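Local coordinates for protein aeromonas extracellular serine protease (Aeromonas sobria, PDB 3WQB) that cleaves proteins after paired basic residues, one of them lysine, as a calcium-binding serine protease of the furin-like subtilase group, at residues Ala211-Ala216 against Ser337-Thr342; Asn255-Ala260 against Ser275-Ser280. The protein carries 1 engineered substitution. All blocks are in the same frame, centred on the assembly; numbering follows the deposited sequence.

Contact 1: Ala211-Ala216 against Ser337-Thr342; sequences AYIKAA and SATPST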
loop_
_atom_site.group_PDB
_atom_site.type_symbol
_atom_site.label_atom_id
_atom_site.label_comp_id
_atom_site.label_asym_id
_atom_site.label_seq_id
_atom_site.Cartn_x
_atom_site.Cartn_y
_atom_site.Cartn_z
ATOM N N ALA A 211 -0.071 1.420 -14.242
ATOM C CA ALA A 211 -0.086 2.040 -12.926
ATOM C C ALA A 211 -0.362 1.018 -11.830
ATOM O O ALA A 211 -1.431 0.396 -11.810
ATOM C CB ALA A 211 -1.140 3.124 -12.889
ATOM N N TYR A 212 0.625 0.813 -10.962
ATOM C CA TYR A 212 0.447 0.006 -9.750
ATOM C C TYR A 212 -0.151 0.875 -8.657
ATOM O O TYR A 212 0.384 1.945 -8.372
ATOM C CB TYR A 212 1.794 -0.594 -9.302
ATOM C CG TYR A 212 2.292 -1.629 -10.274
ATOM C CD1 TYR A 212 3.012 -1.255 -11.416
ATOM C CD2 TYR A 212 2.027 -2.981 -10.070
ATOM C CE1 TYR A 212 3.444 -2.208 -12.334
ATOM C CE2 TYR A 212 2.447 -3.942 -10.980
ATOM C CZ TYR A 212 3.161 -3.547 -12.112
ATOM O OH TYR A 212 3.600 -4.487 -13.011
ATOM N N ILE A 213 -1.269 0.422 -8.085
ATOM C CA ILE A 213 -1.981 1.133 -7.020
ATOM C C ILE A 213 -1.949 0.260 -5.777
ATOM O O ILE A 213 -2.132 -0.963 -5.873
ATOM C CB ILE A 213 -3.450 1.426 -7.428
ATOM C CG1 ILE A 213 -3.548 1.858 -8.910
ATOM C CG2 ILE A 213 -4.090 2.418 -6.466
ATOM C CD1 ILE A 213 -2.855 3.171 -9.262
ATOM N N LYS A 214 -1.715 0.872 -4.617
ATOM C CA LYS A 214 -1.339 0.125 -3.435
ATOM C C LYS A 214 -1.977 0.679 -2.160
ATOM O O LYS A 214 -1.885 1.876 -1.881
ATOM C CB LYS A 214 0.189 0.149 -3.315
ATOM C CG LYS A 214 0.779 -0.622 -2.138
ATOM C CD LYS A 214 0.477 -2.120 -2.223
ATOM C CE LYS A 214 1.367 -2.912 -1.292
ATOM N NZ LYS A 214 1.075 -2.612 0.147
ATOM N N ALA A 215 -2.627 -0.195 -1.388
ATOM C CA ALA A 215 -3.234 0.197 -0.115
ATOM C C ALA A 215 -2.171 0.595 0.904
ATOM O O ALA A 215 -1.174 -0.114 1.077
ATOM C CB ALA A 215 -4.064 -0.946 0.424
ATOM N N ALA A 216 -2.386 1.719 1.589
ATOM C CA ALA A 216 -1.448 2.147 2.629
ATOM C C ALA A 216 -1.445 1.265 3.869
ATOM O O ALA A 216 -0.463 1.243 4.603
ATOM C CB ALA A 216 -1.739 3.565 3.035
ATOM N N SER A 337 -10.411 -0.235 -0.181
ATOM C CA SER A 337 -11.425 0.464 -0.978
ATOM C C SER A 337 -10.881 1.746 -1.599
ATOM O O SER A 337 -11.274 2.123 -2.695
ATOM C CB SER A 337 -12.647 0.768 -0.113
ATOM O OG SER A 337 -13.370 -0.423 0.148
ATOM N N ALA A 338 -9.972 2.418 -0.894
ATOM C CA ALA A 338 -9.286 3.578 -1.457
ATOM C C ALA A 338 -8.492 3.183 -2.702
ATOM O O ALA A 338 -8.407 3.946 -3.670
ATOM C CB ALA A 338 -8.385 4.205 -0.428
ATOM N N THR A 339 -7.941 1.972 -2.668
ATOM C CA THR A 339 -7.128 1.464 -3.763
ATOM C C THR A 339 -7.944 1.324 -5.060
ATOM O O THR A 339 -7.557 1.921 -6.067
ATOM C CB THR A 339 -6.383 0.172 -3.325
ATOM O OG1 THR A 339 -5.519 0.491 -2.226
ATOM C CG2 THR A 339 -5.541 -0.383 -4.452
ATOM N N PRO A 340 -9.086 0.584 -5.044
ATOM C CA PRO A 340 -9.889 0.512 -6.279
ATOM C C PRO A 340 -10.547 1.841 -6.646
ATOM O O PRO A 340 -10.820 2.074 -7.814
ATOM C CB PRO A 340 -10.945 -0.563 -5.963
ATOM C CG PRO A 340 -11.005 -0.615 -4.463
ATOM C CD PRO A 340 -9.565 -0.386 -4.045
ATOM N N SER A 341 -10.799 2.698 -5.663
ATOM C CA SER A 341 -11.256 4.056 -5.981
ATOM C C SER A 341 -10.244 4.781 -6.867
ATOM O O SER A 341 -10.617 5.453 -7.823
ATOM C CB SER A 341 -11.551 4.841 -4.706
ATOM O OG SER A 341 -12.651 4.272 -4.018
ATOM N N THR A 342 -8.969 4.607 -6.546
ATOM C CA THR A 342 -7.877 5.183 -7.315
ATOM C C THR A 342 -7.664 4.445 -8.641
ATOM O O THR A 342 -7.442 5.086 -9.666
ATOM C CB THR A 342 -6.594 5.208 -6.463
ATOM O OG1 THR A 342 -6.867 5.916 -5.246
ATOM C CG2 THR A 342 -5.445 5.882 -7.192
#

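Contact 2: Asn255-Ala260 against Ser275-Ser280; sequences NLVVSA and SNIFLS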
loop_
_atom_site.group_PDB
_atom_site.type_symbol
_atom_site.label_atom_id
_atom_site.label_comp_id
_atom_site.label_asym_id
_atom_site.label_seq_id
_atom_site.Cartn_x
_atom_site.Cartn_y
_atom_site.Cartn_z
ATOM N N ASN A 255 4.716 1.753 -6.842
ATOM C CA ASN A 255 3.417 1.751 -6.191
ATOM C C ASN A 255 2.944 3.163 -5.915
ATOM O O ASN A 255 3.674 3.954 -5.297
ATOM C CB ASN A 255 3.503 1.003 -4.865
ATOM C CG ASN A 255 3.426 -0.484 -5.031
ATOM O OD1 ASN A 255 2.727 -0.973 -5.918
ATOM N ND2 ASN A 255 4.128 -1.227 -4.169
ATOM N N LEU A 256 1.732 3.469 -6.379
ATOM C CA LEU A 256 1.031 4.677 -5.977
ATOM C C LEU A 256 0.258 4.309 -4.709
ATOM O O LEU A 256 -0.736 3.576 -4.776
ATOM C CB LEU A 256 0.081 5.130 -7.095
ATOM C CG LEU A 256 -0.524 6.539 -7.004
ATOM C CD1 LEU A 256 -1.182 6.932 -8.314
ATOM C CD2 LEU A 256 -1.530 6.624 -5.862
ATOM N N VAL A 257 0.730 4.800 -3.569
ATOM C CA VAL A 257 0.188 4.398 -2.266
ATOM C C VAL A 257 -0.927 5.347 -1.833
ATOM O O VAL A 257 -0.770 6.568 -1.903
ATOM C CB VAL A 257 1.294 4.299 -1.198
ATOM C CG1 VAL A 257 0.729 3.764 0.101
ATOM C CG2 VAL A 257 2.424 3.379 -1.661
ATOM N N VAL A 258 -2.061 4.782 -1.403
ATOM C CA VAL A 258 -3.239 5.598 -1.087
ATOM C C VAL A 258 -3.760 5.402 0.320
ATOM O O VAL A 258 -3.812 4.279 0.828
ATOM C CB VAL A 258 -4.393 5.396 -2.104
ATOM C CG1 VAL A 258 -3.938 5.752 -3.499
ATOM C CG2 VAL A 258 -4.923 3.983 -2.071
ATOM N N SER A 259 -4.147 6.513 0.930
ATOM C CA SER A 259 -4.859 6.488 2.199
ATOM C C SER A 259 -6.375 6.573 1.966
ATOM O O SER A 259 -6.835 6.912 0.872
ATOM C CB SER A 259 -4.397 7.642 3.073
ATOM O OG SER A 259 -4.708 8.893 2.482
ATOM N N ALA A 260 -7.144 6.263 3.010
ATOM C CA ALA A 260 -8.591 6.211 2.903
ATOM C C ALA A 260 -9.243 7.419 3.563
ATOM O O ALA A 260 -8.855 7.843 4.669
ATOM C CB ALA A 260 -9.121 4.945 3.548
ATOM N N SER A 275 4.755 9.782 4.730
ATOM C CA SER A 275 5.309 10.636 3.677
ATOM C C SER A 275 5.218 10.029 2.284
ATOM O O SER A 275 5.390 10.735 1.278
ATOM C CB SER A 275 6.750 11.004 3.989
ATOM O OG SER A 275 7.579 9.856 4.033
ATOM N N ASN A 276 4.968 8.719 2.233
ATOM C CA ASN A 276 4.831 8.000 0.965
ATOM C C ASN A 276 3.413 7.871 0.439
ATOM O O ASN A 276 3.218 7.292 -0.616
ATOM C CB ASN A 276 5.478 6.619 1.047
ATOM C CG ASN A 276 4.866 5.743 2.107
ATOM O OD1 ASN A 276 4.487 6.213 3.182
ATOM N ND2 ASN A 276 4.811 4.447 1.832
ATOM N N ILE A 277 2.436 8.439 1.138
ATOM C CA ILE A 277 1.073 8.544 0.595
ATOM C C ILE A 277 1.122 9.485 -0.606
ATOM O O ILE A 277 1.734 10.553 -0.537
ATOM C CB ILE A 277 0.076 9.072 1.653
ATOM C CG1 ILE A 277 0.027 8.141 2.873
ATOM C CG2 ILE A 277 -1.326 9.261 1.057
ATOM C CD1 ILE A 277 -0.357 6.680 2.576
ATOM N N PHE A 278 0.496 9.082 -1.708
ATOM C CA PHE A 278 0.416 9.935 -2.886
ATOM C C PHE A 278 -0.920 10.671 -2.956
ATOM O O PHE A 278 -0.959 11.873 -3.245
ATOM C CB PHE A 278 0.661 9.124 -4.166
ATOM C CG PHE A 278 0.945 9.974 -5.374
ATOM C CD1 PHE A 278 2.223 10.468 -5.586
ATOM C CD2 PHE A 278 -0.064 10.307 -6.276
ATOM C CE1 PHE A 278 2.500 11.273 -6.688
ATOM C CE2 PHE A 278 0.209 11.112 -7.391
ATOM C CZ PHE A 278 1.490 11.601 -7.578
ATOM N N LEU A 279 -2.009 9.956 -2.671
ATOM C CA LEU A 279 -3.361 10.505 -2.733
ATOM C C LEU A 279 -4.232 9.887 -1.646
ATOM O O LEU A 279 -3.961 8.773 -1.157
ATOM C CB LEU A 279 -4.004 10.213 -4.100
ATOM C CG LEU A 279 -3.439 10.890 -5.340
ATOM C CD1 LEU A 279 -3.876 10.132 -6.561
ATOM C CD2 LEU A 279 -3.873 12.352 -5.396
ATOM N N SER A 280 -5.292 10.614 -1.309
ATOM C CA SER A 280 -6.410 10.107 -0.530
ATOM C C SER A 280 -7.539 9.712 -1.480
ATOM O O SER A 280 -7.828 10.418 -2.453
ATOM C CB SER A 280 -6.903 11.211 0.407
ATOM O OG SER A 280 -8.044 10.820 1.165
HETATM O O HOH W 1 2.932 6.822 -3.327
HETATM O O HOH W 2 -7.226 9.859 3.520
#

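Contact 1: Ala211-Ala216 against Ser337-Thr342
I213 CG2 and T339 CG2 each stand anti to their own backbone N, because chi1 sets I213 CG1 (-40°) and T339 OG1 (-61°) beside it, and both methyls enter the space between strand 211-215 and helix 335-352. This is the subtilisin core, in which the helix whose first turn carries the position of the predicted nucleophilic serine, here the engineered A336, lies against the central parallel sheet. The two segments run nearly antiparallel, with axes 7.2 Å apart. The two side chains pass antiparallel to one another, I213 CG2 3.7 Å from T339 CG2, and I213 CG2 also lies 3.5 Å from T339 O. One helical turn on, T342 brings CB to 3.7 Å from I213 CG2, so a single methyl is gripped by two threonines. T342 OG1 turns back on its own helix and donates to A338 O, which takes OG1 and the T342 N-H from opposite faces of its carbonyl plane. The hydroxyl of T339 is bonded to T335 O within the helix. Its OG1 nevertheless lies 3.1 Å from A215 N, at an angle too poor for a hydrogen bond, and 3.3 Å from A215 CB.

Contact 2: Asn255-Ala260 against Ser275-Ser280
V257 and F278 are joined by a nearly straight backbone hydrogen bond, F278 N to V257 O at 2.8 Å, and S259 N answers with a bond to L279 O at 3.1 Å, giving a parallel ladder between strands whose axes are inclined at 48°. L279 O also receives a CA-H...O contact from V258 CA, whereas L279 N, buried here, finds no acceptor in the model. Ahead of the ladder a water bridges the strands, accepting from V257 N and donating to N276 O.

Among the side chains, those of L256 and F278 lie roughly perpendicular. L256 CD2 reaches F278 CB at 3.7 Å; with F278 CG anti to its backbone N (chi1 -165°), the ring lies beside L256, whose CG approaches CD2 obliquely. The ring also meets F414 edge-to-face. L279 CD1 lies at the ring edge, in its plane, and 4.3 Å from L256 CD2. V257 and I277 meet in the same crosswise fashion, CG1 touching CD1 at 4.0 Å, and I277 CG2 packs against S259 OG at 3.7 Å. A second water links S259 OG, to which it donates, with S280 OG; S259 OG is further bonded to T411 O.

These two strands lie at one edge of the central parallel sheet of the subtilase domain, with 277-282 the outermost strand within this chain and 211-215 flanking 255-261 on its other side. V258 packs on helix 335-352, L256 touches both that helix and R362 of helix 358-368, and F278 and L279 lie against helix 358-368.

Both contacts are buried in the subtilase domain, their centres about 8 Å apart, and they share one sheet: strands 211-215 and 255-261 are neighbours, probably hydrogen-bonded through Y212 O to L256 N and K214 N to L256 O. Contact 1 joins the sheet to helix 335-352 mainly by methyl packing, with a threonine hydroxyl against the backbone of A215, and without hydrogen bonds between its segments. Contact 2 continues the sheet to its outermost strand, where backbone bonds and bridging waters add to the apolar packing. The same helix reaches both, since A338 CB packs on S259 O and T342 OG1 on V258 CG1. Contact 1 lies nearer the catalytic centre, with A215 close to H115 and to the engineered A336, both at predicted charge-relay positions.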